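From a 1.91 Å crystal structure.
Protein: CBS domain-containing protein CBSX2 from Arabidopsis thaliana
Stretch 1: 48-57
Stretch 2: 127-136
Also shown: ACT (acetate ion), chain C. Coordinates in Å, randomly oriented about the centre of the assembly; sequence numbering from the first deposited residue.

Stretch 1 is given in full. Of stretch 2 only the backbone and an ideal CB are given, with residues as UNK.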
# COMPACT_ATOMS: atom_id res chain seq x y z
N THR A 48 22.17 -9.12 3.83
CA THR A 48 22.39 -8.06 4.81
C THR A 48 21.55 -6.86 4.42
O THR A 48 21.56 -6.42 3.26
CB THR A 48 23.86 -7.65 4.87
OG1 THR A 48 24.65 -8.81 5.15
CG2 THR A 48 24.08 -6.61 5.96
N LEU A 49 20.79 -6.34 5.38
CA LEU A 49 19.95 -5.16 5.14
C LEU A 49 20.88 -3.96 5.02
O LEU A 49 21.66 -3.68 5.93
CB LEU A 49 18.98 -4.99 6.31
CG LEU A 49 17.83 -3.98 6.28
CD1 LEU A 49 18.29 -2.63 6.73
CD2 LEU A 49 17.19 -3.91 4.91
N VAL A 50 20.85 -3.27 3.88
CA VAL A 50 21.74 -2.13 3.69
C VAL A 50 21.00 -0.80 3.56
O VAL A 50 21.61 0.27 3.69
CB VAL A 50 22.68 -2.34 2.48
CG1 VAL A 50 23.45 -3.63 2.64
CG2 VAL A 50 21.89 -2.31 1.16
N GLY A 51 19.70 -0.86 3.33
CA GLY A 51 18.92 0.34 3.18
C GLY A 51 17.47 0.07 2.88
O GLY A 51 17.01 -1.07 2.89
N VAL A 52 16.73 1.15 2.65
CA VAL A 52 15.34 1.08 2.25
C VAL A 52 15.15 2.11 1.15
O VAL A 52 15.88 3.10 1.09
CB VAL A 52 14.39 1.39 3.43
CG1 VAL A 52 14.56 0.34 4.56
CG2 VAL A 52 14.64 2.79 3.97
N VAL A 53 14.18 1.87 0.28
CA VAL A 53 13.92 2.81 -0.82
C VAL A 53 12.43 2.83 -1.09
O VAL A 53 11.76 1.79 -1.00
CB VAL A 53 14.73 2.44 -2.09
CG1 VAL A 53 14.23 1.13 -2.68
CG2 VAL A 53 14.64 3.58 -3.10
N SER A 54 11.90 4.02 -1.37
CA SER A 54 10.48 4.19 -1.58
C SER A 54 10.16 4.71 -2.96
O SER A 54 11.05 5.19 -3.66
CB SER A 54 9.93 5.18 -0.56
OG SER A 54 10.12 4.68 0.74
N ASP A 55 8.88 4.65 -3.33
CA ASP A 55 8.44 5.25 -4.59
C ASP A 55 8.83 6.73 -4.66
O ASP A 55 9.24 7.19 -5.71
CB ASP A 55 6.93 5.06 -4.81
CG ASP A 55 6.09 5.38 -3.57
OD1 ASP A 55 6.62 5.97 -2.61
OD2 ASP A 55 4.89 5.05 -3.58
N TYR A 56 8.73 7.44 -3.55
CA TYR A 56 9.09 8.86 -3.51
C TYR A 56 10.58 9.11 -3.77
O TYR A 56 10.98 10.20 -4.17
CB TYR A 56 8.62 9.54 -2.20
CG TYR A 56 9.05 8.87 -0.91
CD1 TYR A 56 8.13 8.22 -0.09
CD2 TYR A 56 10.38 8.89 -0.50
CE1 TYR A 56 8.52 7.61 1.10
CE2 TYR A 56 10.78 8.28 0.69
CZ TYR A 56 9.85 7.64 1.48
OH TYR A 56 10.25 7.04 2.65
N ASP A 57 11.41 8.09 -3.55
CA ASP A 57 12.83 8.19 -3.84
C ASP A 57 13.08 7.92 -5.32
O ASP A 57 13.85 8.62 -5.97
CB ASP A 57 13.63 7.18 -3.03
CG ASP A 57 13.53 7.42 -1.54
OD1 ASP A 57 13.62 8.59 -1.11
OD2 ASP A 57 13.37 6.42 -0.79
N UNK A 127 9.83 6.82 11.48
CA UNK A 127 10.60 6.67 10.24
C UNK A 127 9.74 7.02 9.03
O UNK A 127 8.58 6.60 8.96
CB UNK A 127 11.14 5.24 10.11
N UNK A 128 10.29 7.79 8.08
CA UNK A 128 9.51 8.18 6.89
C UNK A 128 9.12 6.94 6.10
O UNK A 128 8.08 6.91 5.44
CB UNK A 128 10.30 9.14 6.00
N UNK A 129 9.95 5.91 6.19
CA UNK A 129 9.67 4.64 5.53
C UNK A 129 8.39 3.97 6.06
O UNK A 129 7.77 3.19 5.35
CB UNK A 129 10.86 3.70 5.71
N UNK A 130 8.01 4.29 7.30
CA UNK A 130 6.78 3.75 7.89
C UNK A 130 6.72 2.22 7.92
O UNK A 130 5.64 1.62 7.98
CB UNK A 130 5.57 4.28 7.12
N UNK A 131 7.88 1.58 7.83
CA UNK A 131 8.01 0.15 8.09
C UNK A 131 9.33 -0.00 8.81
O UNK A 131 10.19 0.87 8.71
CB UNK A 131 7.95 -0.69 6.81
N UNK A 132 9.49 -1.10 9.54
CA UNK A 132 10.74 -1.39 10.21
C UNK A 132 11.25 -2.73 9.72
O UNK A 132 10.62 -3.75 9.96
CB UNK A 132 10.57 -1.39 11.73
N UNK A 133 12.37 -2.72 8.99
CA UNK A 133 12.98 -3.99 8.63
C UNK A 133 13.29 -4.74 9.93
O UNK A 133 13.63 -4.10 10.93
CB UNK A 133 14.24 -3.79 7.79
N UNK A 134 13.15 -6.05 9.93
CA UNK A 134 13.53 -6.84 11.11
C UNK A 134 14.77 -7.61 10.72
O UNK A 134 14.80 -8.29 9.69
CB UNK A 134 12.41 -7.77 11.57
N UNK A 135 15.81 -7.49 11.54
CA UNK A 135 17.05 -8.19 11.29
C UNK A 135 17.39 -9.21 12.37
O UNK A 135 16.86 -9.17 13.49
CB UNK A 135 18.19 -7.18 11.16
N UNK A 136 18.27 -10.14 12.03
CA UNK A 136 18.81 -11.08 13.00
C UNK A 136 20.14 -10.58 13.53
O UNK A 136 20.53 -9.47 13.24
CB UNK A 136 18.97 -12.47 12.38
C ACT C . 5.04 -3.58 2.80
O ACT C . 4.07 -2.80 2.86
OXT ACT C . 6.15 -3.02 2.69
CH3 ACT C . 4.89 -5.07 2.85

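Position 127 opens a type I beta turn that runs to 130. Its CB has nothing of stretch 1 within reach. A small polar residue that can bond back to the turn would suit. It is Thr-127; its OG1 accepts a hydrogen bond from the backbone N of 129 at 3.3 Å, and its O accepts one from the N of 130 at 2.9 Å.

At position 128, CA-to-CB points toward stretch 1, and the ideal CB lies 4.0 Å from Tyr-56 OH. A long, flexible chain could run along the tyrosine ring; a shorter one would also fit. The residue is Lys-128. Its CE comes 3.1 Å from Tyr-56 CE2, oblique to the ring. The side chain is poorly ordered, so this close approach deserves caution.

Position 129 has its CB sideways, 4.3 Å from Val-52 CG2 and 5.1 Å from Ser-54 OG. Stretch 1 offers a valine surface beside hydroxyls and a carbonyl. A large apolar side chain, aliphatic or aromatic, would suit. Phe-129 takes the place with chi1 t. Val-52 CB sits 3.5 Å from the centroid of the Phe-129 ring, almost on the normal, in a CH-pi contact. Polar atoms lie at the ring edge instead: Ser-54 OG is 3.3 Å from Phe-129 CD1, and Val-53 O is 3.6 Å from Phe-129 CE1.

Position 130 has phi/psi of 57/21, a left-handed conformation that favours glycine, asparagine or aspartate. Its CB meets nothing of stretch 1. The residue is Arg-130, exposed and poorly ordered.

Position 131 points toward stretch 1, but its CB has no neighbour there within 5.5 Å. A long polar chain, best one with donors, could extend toward Ser-54 OG or the nearby acetate. Arg-131 does both. Water 1 lies 2.9 Å from Ser-54 OG and accepts from Arg-131 NH1 at 3.2 Å. Arg-131 NE gives weak hydrogen bonds to acetate OXT at 2.6 Å and O at 3.3 Å.

Position 132 points away from stretch 1, so any side chain that suits a strand would do; it is Leu-132.

At position 133, the CB points toward Leu-49 and Val-52. Phi of -58 allows proline, though a compact aliphatic residue would also fit. Pro-133 puts CB 3.9 Å from Leu-49 CG and CG 3.8 Å from Val-52 CG1.

Position 134 points away again, in strand alternation, and a beta-branched or other aliphatic residue is compatible; it is Val-134.

Position 135 faces Leu-49, with room for a modest apolar group. Val-135 places CG1 4.0 Å from Leu-49 CB.

Position 136 is out of reach, so many kinds would do; it is Asp-136.

Stretch 2 (127-136) TKFRRLPVVD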
# COMPACT_ATOMS: atom_id res chain seq x y z
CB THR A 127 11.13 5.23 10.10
OG1 THR A 127 11.73 5.07 8.81
CG2 THR A 127 9.99 4.23 10.23
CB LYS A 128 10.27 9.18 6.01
CG LYS A 128 9.36 9.91 5.03
CD LYS A 128 10.10 10.94 4.18
CE LYS A 128 10.81 10.29 3.01
NZ LYS A 128 11.17 11.30 1.98
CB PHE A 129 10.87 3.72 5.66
CG PHE A 129 10.86 2.56 4.71
CD1 PHE A 129 10.73 2.78 3.35
CD2 PHE A 129 11.00 1.27 5.17
CE1 PHE A 129 10.72 1.72 2.46
CE2 PHE A 129 10.99 0.20 4.30
CZ PHE A 129 10.85 0.42 2.93
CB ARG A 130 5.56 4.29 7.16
CG ARG A 130 5.41 5.80 7.24
CD ARG A 130 4.87 6.25 8.59
NE ARG A 130 3.42 6.45 8.55
CZ ARG A 130 2.85 7.61 8.24
NH1 ARG A 130 3.60 8.67 7.95
NH2 ARG A 130 1.53 7.72 8.22
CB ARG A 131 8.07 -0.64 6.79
CG ARG A 131 7.02 -0.26 5.77
CD ARG A 131 7.44 -0.76 4.40
NE ARG A 131 6.42 -0.51 3.38
CZ ARG A 131 6.33 0.61 2.68
NH1 ARG A 131 7.18 1.61 2.88
NH2 ARG A 131 5.38 0.74 1.76
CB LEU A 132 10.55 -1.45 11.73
CG LEU A 132 10.10 -0.13 12.35
CD1 LEU A 132 9.61 -0.35 13.78
CD2 LEU A 132 11.24 0.87 12.31
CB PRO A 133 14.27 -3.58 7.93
CG PRO A 133 14.00 -2.20 7.39
CD PRO A 133 13.11 -1.57 8.45
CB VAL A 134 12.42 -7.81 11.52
CG1 VAL A 134 12.72 -8.43 12.90
CG2 VAL A 134 11.08 -7.08 11.56
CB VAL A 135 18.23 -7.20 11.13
CG1 VAL A 135 17.95 -6.23 9.97
CG2 VAL A 135 18.44 -6.43 12.42
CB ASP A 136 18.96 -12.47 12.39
CG ASP A 136 20.01 -12.53 11.29
OD1 ASP A 136 20.81 -11.58 11.12
OD2 ASP A 136 20.01 -13.55 10.58
O HOH W 1 7.37 4.58 1.73
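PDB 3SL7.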